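Local coordinates for SspB protein (Streptomyces clavuligerus, PDB 6JUF), which is a metal-binding component of the SspABCD–SspE phosphorothioation-sensing anti-phage defence system and probably acts as a DNase, at residues D274-L279 / G296-T301; L239-R244 / L254-N259. All coordinates share one frame; numbering follows the deposited sequence.

Interaction 1. Residues D274-L279 / G296-T301; sequences DIAAAL and GQRSLT
R298, at the start of strand 298-302, reaches across to helix 272-285 and sets its NH2 3.7 Å from CB of A276, at an oblique angle to the guanidinium plane. CG lies beside the backbone N (chi1 -70°), and the chain then bends at chi2 and again at chi3 (-82°), which brings the guanidinium to the helix surface. There NH1 forms a salt bridge with E280, a residue of the same helix just beyond 274-279, so A276 serves as an apolar neighbour to a group whose charge is answered one turn further on. Two residues on, L300 turns back to the helix: its CG is anti to the backbone N (chi1 168°), and CD2 ends 4.1 Å from CD2 of L279. The two leucines cross at about a right angle and meet methyl to methyl. Their CA atoms are 7.7 Å apart, against 8.8 Å for A276 and R298, so the helix lies somewhat nearer the strand at the leucines. L279 also packs on L291 of the adjoining strand and on L254 and L257, placing this pair in the buried layer between sheet and helices. A helix laid on the antiparallel sheet of 250-253, 298-302 and 289-293 is consistent with a winged-helix core. Between the two segments the contact itself is apolar, while the arginine's charge is met by E280 just beyond them.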
ATOM      1  N   ASP B 274       9.936  -3.835 -25.350  1.00 14.13           N
ATOM      2  CA  ASP B 274       9.654  -4.378 -24.026  1.00 14.51           C
ATOM      3  C   ASP B 274       8.547  -5.441 -24.111  1.00 12.80           C
ATOM      4  O   ASP B 274       8.582  -6.466 -23.415  1.00 12.43           O
ATOM      5  CB  ASP B 274       9.151  -3.254 -23.104  1.00 16.29           C
ATOM      6  CG  ASP B 274      10.177  -2.173 -22.901  1.00 22.22           C
ATOM      7  OD1 ASP B 274      11.359  -2.530 -22.741  1.00 20.66           O
ATOM      8  OD2 ASP B 274       9.776  -0.981 -22.896  1.00 25.89           O
ATOM      9  N   ILE B 275       7.530  -5.158 -24.907  1.00 11.24           N
ATOM     10  CA  ILE B 275       6.456  -6.112 -25.116  1.00  8.77           C
ATOM     11  C   ILE B 275       7.019  -7.349 -25.828  1.00 11.93           C
ATOM     12  O   ILE B 275       6.667  -8.477 -25.495  1.00 12.20           O
ATOM     13  CB  ILE B 275       5.334  -5.474 -25.928  1.00 11.67           C
ATOM     14  CG1 ILE B 275       4.662  -4.325 -25.143  1.00 11.88           C
ATOM     15  CG2 ILE B 275       4.284  -6.481 -26.322  1.00 13.58           C
ATOM     16  CD1 ILE B 275       3.799  -3.440 -26.032  1.00 13.52           C
ATOM     17  N   ALA B 276       7.883  -7.136 -26.818  1.00 10.44           N
ATOM     18  CA  ALA B 276       8.464  -8.292 -27.529  1.00 13.80           C
ATOM     19  C   ALA B 276       9.265  -9.159 -26.601  1.00 14.03           C
ATOM     20  O   ALA B 276       9.195 -10.390 -26.667  1.00 12.41           O
ATOM     21  CB  ALA B 276       9.362  -7.783 -28.659  1.00 14.76           C
ATOM     22  N   ALA B 277      10.053  -8.523 -25.746  1.00 11.84           N
ATOM     23  CA  ALA B 277      10.920  -9.298 -24.834  1.00 13.86           C
ATOM     24  C   ALA B 277      10.101 -10.122 -23.848  1.00 14.17           C
ATOM     25  O   ALA B 277      10.445 -11.290 -23.557  1.00 15.73           O
ATOM     26  CB  ALA B 277      11.906  -8.412 -24.106  1.00 15.18           C
ATOM     27  N   ALA B 278       9.002  -9.570 -23.358  1.00 11.26           N
ATOM     28  CA  ALA B 278       8.121 -10.317 -22.446  1.00 10.80           C
ATOM     29  C   ALA B 278       7.463 -11.482 -23.178  1.00 12.27           C
ATOM     30  O   ALA B 278       7.373 -12.591 -22.625  1.00 11.75           O
ATOM     31  CB  ALA B 278       7.060  -9.405 -21.858  1.00 10.93           C
ATOM     32  N   LEU B 279       6.996 -11.249 -24.416  1.00 10.89           N
ATOM     33  CA  LEU B 279       6.287 -12.298 -25.135  1.00 10.64           C
ATOM     34  C   LEU B 279       7.270 -13.426 -25.512  1.00 12.82           C
ATOM     35  O   LEU B 279       6.894 -14.588 -25.594  1.00 13.12           O
ATOM     36  CB  LEU B 279       5.598 -11.718 -26.376  1.00 11.41           C
ATOM     37  CG  LEU B 279       4.446 -10.748 -26.131  1.00 10.16           C
ATOM     38  CD1 LEU B 279       3.986 -10.130 -27.446  1.00 13.24           C
ATOM     39  CD2 LEU B 279       3.311 -11.395 -25.359  1.00 12.71           C
ATOM     40  N   GLY B 296       7.872  -7.281 -42.912  1.00 41.58           N
ATOM     41  CA  GLY B 296       8.498  -8.191 -41.990  1.00 39.45           C
ATOM     42  C   GLY B 296       8.233  -7.402 -40.717  1.00 43.40           C
ATOM     43  O   GLY B 296       9.108  -6.703 -40.183  1.00 52.77           O
ATOM     44  N   GLN B 297       6.971  -7.445 -40.303  1.00 28.27           N
ATOM     45  CA  GLN B 297       6.554  -6.947 -39.007  1.00 27.95           C
ATOM     46  C   GLN B 297       6.279  -8.166 -38.137  1.00 24.84           C
ATOM     47  O   GLN B 297       5.911  -9.196 -38.670  1.00 23.98           O
ATOM     48  CB  GLN B 297       5.299  -6.099 -39.166  1.00 31.62           C
ATOM     49  CG  GLN B 297       4.121  -6.866 -39.727  1.00 40.26           C
ATOM     50  CD  GLN B 297       2.795  -6.445 -39.115  1.00 54.87           C
ATOM     51  OE1 GLN B 297       2.756  -5.735 -38.088  1.00 64.48           O
ATOM     52  NE2 GLN B 297       1.692  -6.891 -39.725  1.00 53.66           N
ATOM     53  N   ARG B 298       6.495  -8.074 -36.823  1.00 20.54           N
ATOM     54  CA  ARG B 298       6.301  -9.220 -35.971  1.00 19.94           C
ATOM     55  C   ARG B 298       4.895  -9.240 -35.425  1.00 19.69           C
ATOM     56  O   ARG B 298       4.313  -8.207 -35.140  1.00 17.88           O
ATOM     57  CB  ARG B 298       7.302  -9.223 -34.793  1.00 27.89           C
ATOM     58  CG  ARG B 298       8.727  -9.506 -35.222  1.00 36.83           C
ATOM     59  CD  ARG B 298       9.413 -10.589 -34.398  1.00 37.30           C
ATOM     60  NE  ARG B 298       9.924 -10.038 -33.160  1.00 33.49           N
ATOM     61  CZ  ARG B 298      10.510 -10.722 -32.167  1.00 35.45           C
ATOM     62  NH1 ARG B 298      10.691 -12.053 -32.207  1.00 32.37           N
ATOM     63  NH2 ARG B 298      10.906 -10.056 -31.098  1.00 35.22           N
ATOM     64  N   SER B 299       4.391 -10.441 -35.236  1.00 14.06           N
ATOM     65  CA  SER B 299       3.125 -10.673 -34.593  1.00 13.58           C
ATOM     66  C   SER B 299       3.250 -11.753 -33.536  1.00 14.86           C
ATOM     67  O   SER B 299       4.107 -12.690 -33.614  1.00 15.33           O
ATOM     68  CB  SER B 299       2.044 -11.103 -35.580  1.00 19.58           C
ATOM     69  OG  SER B 299       1.772 -10.041 -36.487  1.00 17.65           O
ATOM     70  N   LEU B 300       2.364 -11.633 -32.557  1.00 12.82           N
ATOM     71  CA  LEU B 300       2.104 -12.741 -31.629  1.00 13.51           C
ATOM     72  C   LEU B 300       1.025 -13.647 -32.205  1.00 14.23           C
ATOM     73  O   LEU B 300      -0.072 -13.184 -32.581  1.00 11.60           O
ATOM     74  CB  LEU B 300       1.642 -12.174 -30.291  1.00 14.38           C
ATOM     75  CG  LEU B 300       1.040 -13.130 -29.236  1.00 13.16           C
ATOM     76  CD1 LEU B 300       2.128 -14.050 -28.687  1.00 15.80           C
ATOM     77  CD2 LEU B 300       0.379 -12.303 -28.113  1.00 12.87           C
ATOM     78  N   THR B 301       1.335 -14.945 -32.329  1.00 13.17           N
ATOM     79  CA  THR B 301       0.362 -15.898 -32.797  1.00 13.22           C
ATOM     80  C   THR B 301      -0.094 -16.798 -31.659  1.00 13.39           C
ATOM     81  O   THR B 301       0.687 -17.082 -30.720  1.00 12.93           O
ATOM     82  CB  THR B 301       0.894 -16.727 -33.967  1.00 13.98           C
ATOM     83  OG1 THR B 301       1.916 -17.630 -33.507  1.00 15.76           O
ATOM     84  CG2 THR B 301       1.392 -15.773 -35.076  1.00 11.13           C
TER

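Interaction 2. Residues L239-R244 / L254-N259; sequences LDYAAR and LARLAN
The ring of Y241 meets two side chains of helix 254-259, R256 and L257, both of which approach it obliquely. NH2 of R256 comes to 4.3 Å from CE2, while CD2 of L257 lies 4.4 Å from CD2 of the ring. Within its own segment the ring has a third neighbour: its CD1 sits 3.5 Å above one face of the R244 guanidinium, displaced toward the rim of that group. Y241 carries its CG anti to the backbone N (chi1 -175°), which sends the ring out from helix 231-243 toward helix 254-259. The CB of L257 does not aim at the other helix, but its branch end swings toward the ring and supplies the touching methyl. E260, just after the second segment, binds both polar ends: OE2 is hydrogen-bonded to Y241 OH, and OE1 forms a salt bridge with R256 NE. One carboxylate therefore holds the tyrosine and the arginine close together beside the buried Y241–L257 packing. This packing of a long first helix against a short second one, with strand 250-253 between them in sequence, is consistent with the core of a winged-helix domain.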
ATOM      1  N   LEU B 239      -2.775 -11.036 -24.748  1.00  9.13           N
ATOM      2  CA  LEU B 239      -3.746 -12.065 -25.142  1.00 10.74           C
ATOM      3  C   LEU B 239      -5.175 -11.666 -24.805  1.00 11.61           C
ATOM      4  O   LEU B 239      -6.100 -11.885 -25.612  1.00 13.03           O
ATOM      5  CB  LEU B 239      -3.361 -13.390 -24.502  1.00  9.89           C
ATOM      6  CG  LEU B 239      -2.122 -14.074 -25.082  1.00  9.09           C
ATOM      7  CD1 LEU B 239      -1.557 -15.062 -24.015  1.00  9.28           C
ATOM      8  CD2 LEU B 239      -2.377 -14.771 -26.417  1.00 11.73           C
ATOM      9  N   ASP B 240      -5.333 -11.018 -23.623  1.00  9.72           N
ATOM     10  CA  ASP B 240      -6.657 -10.538 -23.223  1.00 10.44           C
ATOM     11  C   ASP B 240      -7.143  -9.464 -24.214  1.00 10.23           C
ATOM     12  O   ASP B 240      -8.309  -9.424 -24.592  1.00 11.13           O
ATOM     13  CB  ASP B 240      -6.551  -9.975 -21.822  1.00 10.92           C
ATOM     14  CG  ASP B 240      -7.891  -9.580 -21.215  1.00 10.60           C
ATOM     15  OD1 ASP B 240      -8.833 -10.394 -21.234  1.00 12.22           O
ATOM     16  OD2 ASP B 240      -7.976  -8.432 -20.717  1.00 10.86           O
ATOM     17  N   TYR B 241      -6.182  -8.600 -24.644  1.00 10.50           N
ATOM     18  CA  TYR B 241      -6.506  -7.565 -25.635  1.00 10.52           C
ATOM     19  C   TYR B 241      -6.988  -8.204 -26.949  1.00 10.27           C
ATOM     20  O   TYR B 241      -8.019  -7.831 -27.511  1.00 10.47           O
ATOM     21  CB  TYR B 241      -5.322  -6.617 -25.856  1.00  9.21           C
ATOM     22  CG  TYR B 241      -5.697  -5.494 -26.777  1.00  9.92           C
ATOM     23  CD1 TYR B 241      -6.430  -4.378 -26.268  1.00 10.20           C
ATOM     24  CD2 TYR B 241      -5.397  -5.523 -28.133  1.00 12.30           C
ATOM     25  CE1 TYR B 241      -6.799  -3.362 -27.146  1.00 13.17           C
ATOM     26  CE2 TYR B 241      -5.797  -4.510 -28.995  1.00 12.87           C
ATOM     27  CZ  TYR B 241      -6.487  -3.433 -28.483  1.00 13.85           C
ATOM     28  OH  TYR B 241      -6.898  -2.430 -29.299  1.00 14.17           O
ATOM     29  N   ALA B 242      -6.224  -9.192 -27.437  1.00 11.19           N
ATOM     30  CA  ALA B 242      -6.587  -9.906 -28.642  1.00 12.78           C
ATOM     31  C   ALA B 242      -7.980 -10.537 -28.536  1.00 11.50           C
ATOM     32  O   ALA B 242      -8.760 -10.540 -29.486  1.00 14.71           O
ATOM     33  CB  ALA B 242      -5.518 -10.944 -28.955  1.00 11.26           C
ATOM     34  N   ALA B 243      -8.267 -11.084 -27.348  1.00 10.22           N
ATOM     35  CA  ALA B 243      -9.527 -11.746 -27.039  1.00 13.17           C
ATOM     36  C   ALA B 243     -10.782 -10.861 -27.174  1.00 14.14           C
ATOM     37  O   ALA B 243     -11.865 -11.367 -27.286  1.00 17.78           O
ATOM     38  CB  ALA B 243      -9.469 -12.386 -25.665  1.00 11.75           C
ATOM     39  N   ARG B 244     -10.589  -9.549 -27.134  1.00 11.31           N
ATOM     40  CA  ARG B 244     -11.680  -8.630 -27.323  1.00 12.21           C
ATOM     41  C   ARG B 244     -12.324  -8.839 -28.689  1.00 15.84           C
ATOM     42  O   ARG B 244     -13.498  -8.598 -28.820  1.00 18.37           O
ATOM     43  CB  ARG B 244     -11.163  -7.187 -27.235  1.00 13.23           C
ATOM     44  CG  ARG B 244     -10.653  -6.847 -25.860  1.00 10.67           C
ATOM     45  CD  ARG B 244     -10.164  -5.393 -25.878  1.00 14.34           C
ATOM     46  NE  ARG B 244      -9.567  -5.001 -24.575  1.00 12.27           N
ATOM     47  CZ  ARG B 244      -9.367  -3.753 -24.174  1.00 14.08           C
ATOM     48  NH1 ARG B 244      -9.628  -2.681 -24.965  1.00 14.83           N
ATOM     49  NH2 ARG B 244      -8.854  -3.558 -22.933  1.00 13.04           N
ATOM     50  N   LEU B 254       2.797  -6.841 -33.131  1.00 13.81           N
ATOM     51  CA  LEU B 254       3.486  -6.107 -32.071  1.00 13.87           C
ATOM     52  C   LEU B 254       3.223  -4.597 -32.183  1.00 15.27           C
ATOM     53  O   LEU B 254       3.125  -3.921 -31.173  1.00 13.61           O
ATOM     54  CB  LEU B 254       4.975  -6.410 -32.024  1.00 19.47           C
ATOM     55  CG  LEU B 254       5.433  -7.580 -31.148  1.00 20.21           C
ATOM     56  CD1 LEU B 254       5.449  -7.105 -29.678  1.00 24.02           C
ATOM     57  CD2 LEU B 254       4.529  -8.796 -31.275  1.00 24.78           C
ATOM     58  N   ALA B 255       3.148  -4.073 -33.396  1.00 15.43           N
ATOM     59  CA  ALA B 255       2.888  -2.640 -33.575  1.00 16.55           C
ATOM     60  C   ALA B 255       1.552  -2.236 -32.954  1.00 16.34           C
ATOM     61  O   ALA B 255       1.473  -1.174 -32.297  1.00 15.50           O
ATOM     62  CB  ALA B 255       2.876  -2.312 -35.087  1.00 18.16           C
ATOM     63  N   ARG B 256       0.505  -3.043 -33.160  1.00 13.71           N
ATOM     64  CA  ARG B 256      -0.808  -2.782 -32.527  1.00 14.02           C
ATOM     65  C   ARG B 256      -0.733  -2.941 -31.012  1.00 14.13           C
ATOM     66  O   ARG B 256      -1.285  -2.111 -30.267  1.00 15.31           O
ATOM     67  CB  ARG B 256      -1.877  -3.705 -33.069  1.00 15.99           C
ATOM     68  CG  ARG B 256      -2.352  -3.319 -34.488  1.00 17.60           C
ATOM     69  CD  ARG B 256      -3.345  -4.346 -34.991  1.00 18.06           C
ATOM     70  NE  ARG B 256      -4.525  -4.347 -34.123  1.00 18.76           N
ATOM     71  CZ  ARG B 256      -5.413  -5.331 -34.020  1.00 23.63           C
ATOM     72  NH1 ARG B 256      -5.290  -6.454 -34.731  1.00 22.80           N
ATOM     73  NH2 ARG B 256      -6.441  -5.187 -33.174  1.00 21.44           N
ATOM     74  N   LEU B 257      -0.071  -4.002 -30.538  1.00 11.35           N
ATOM     75  CA  LEU B 257       0.089  -4.119 -29.078  1.00 12.11           C
ATOM     76  C   LEU B 257       0.784  -2.915 -28.428  1.00 10.94           C
ATOM     77  O   LEU B 257       0.397  -2.486 -27.329  1.00 12.54           O
ATOM     78  CB  LEU B 257       0.809  -5.413 -28.682  1.00 11.52           C
ATOM     79  CG  LEU B 257       0.040  -6.725 -28.941  1.00 11.34           C
ATOM     80  CD1 LEU B 257       1.036  -7.879 -28.777  1.00 11.19           C
ATOM     81  CD2 LEU B 257      -1.172  -6.889 -28.003  1.00 10.67           C
ATOM     82  N   ALA B 258       1.795  -2.373 -29.099  1.00 13.53           N
ATOM     83  CA  ALA B 258       2.558  -1.251 -28.606  1.00 11.67           C
ATOM     84  C   ALA B 258       1.812   0.062 -28.768  1.00 14.38           C
ATOM     85  O   ALA B 258       2.053   0.947 -27.957  1.00 16.31           O
ATOM     86  CB  ALA B 258       3.882  -1.162 -29.388  1.00 13.13           C
ATOM     87  N   ASN B 259       1.005   0.221 -29.842  1.00 12.92           N
ATOM     88  CA  ASN B 259       0.526   1.569 -30.193  1.00 15.57           C
ATOM     89  C   ASN B 259      -0.991   1.817 -30.206  1.00 13.51           C
ATOM     90  O   ASN B 259      -1.426   2.993 -30.192  1.00 14.29           O
ATOM     91  CB  ASN B 259       1.080   1.950 -31.559  1.00 15.28           C
ATOM     92  CG  ASN B 259       2.590   1.940 -31.571  1.00 22.21           C
ATOM     93  OD1 ASN B 259       3.214   2.561 -30.756  1.00 28.21           O
ATOM     94  ND2 ASN B 259       3.174   1.190 -32.469  1.00 32.71           N
TER

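Overall arrangement
Interaction 2 comes first along the chain, wholly ahead of interaction 1, and their centres are about 10 Å apart. The order helix 231-243, strand 250-253, helix 254-259, helix 272-285 and the hairpin of strands 289-293 and 298-302 fits a winged-helix fold, with the short helix 264-268 inserted before helix 272-285 and strand order 1-3-2 in the antiparallel sheet. The contacts join directly: R298 O lies 2.9 Å from L254 N, a probable hydrogen bond. Interaction 2 pairs helices 231-243 and 254-259, and interaction 1 sets helix 272-285 on the sheet. Both lie away from the magnesium-binding glutamate, E18; a DNA-binding role for this unit would be an inference from the fold.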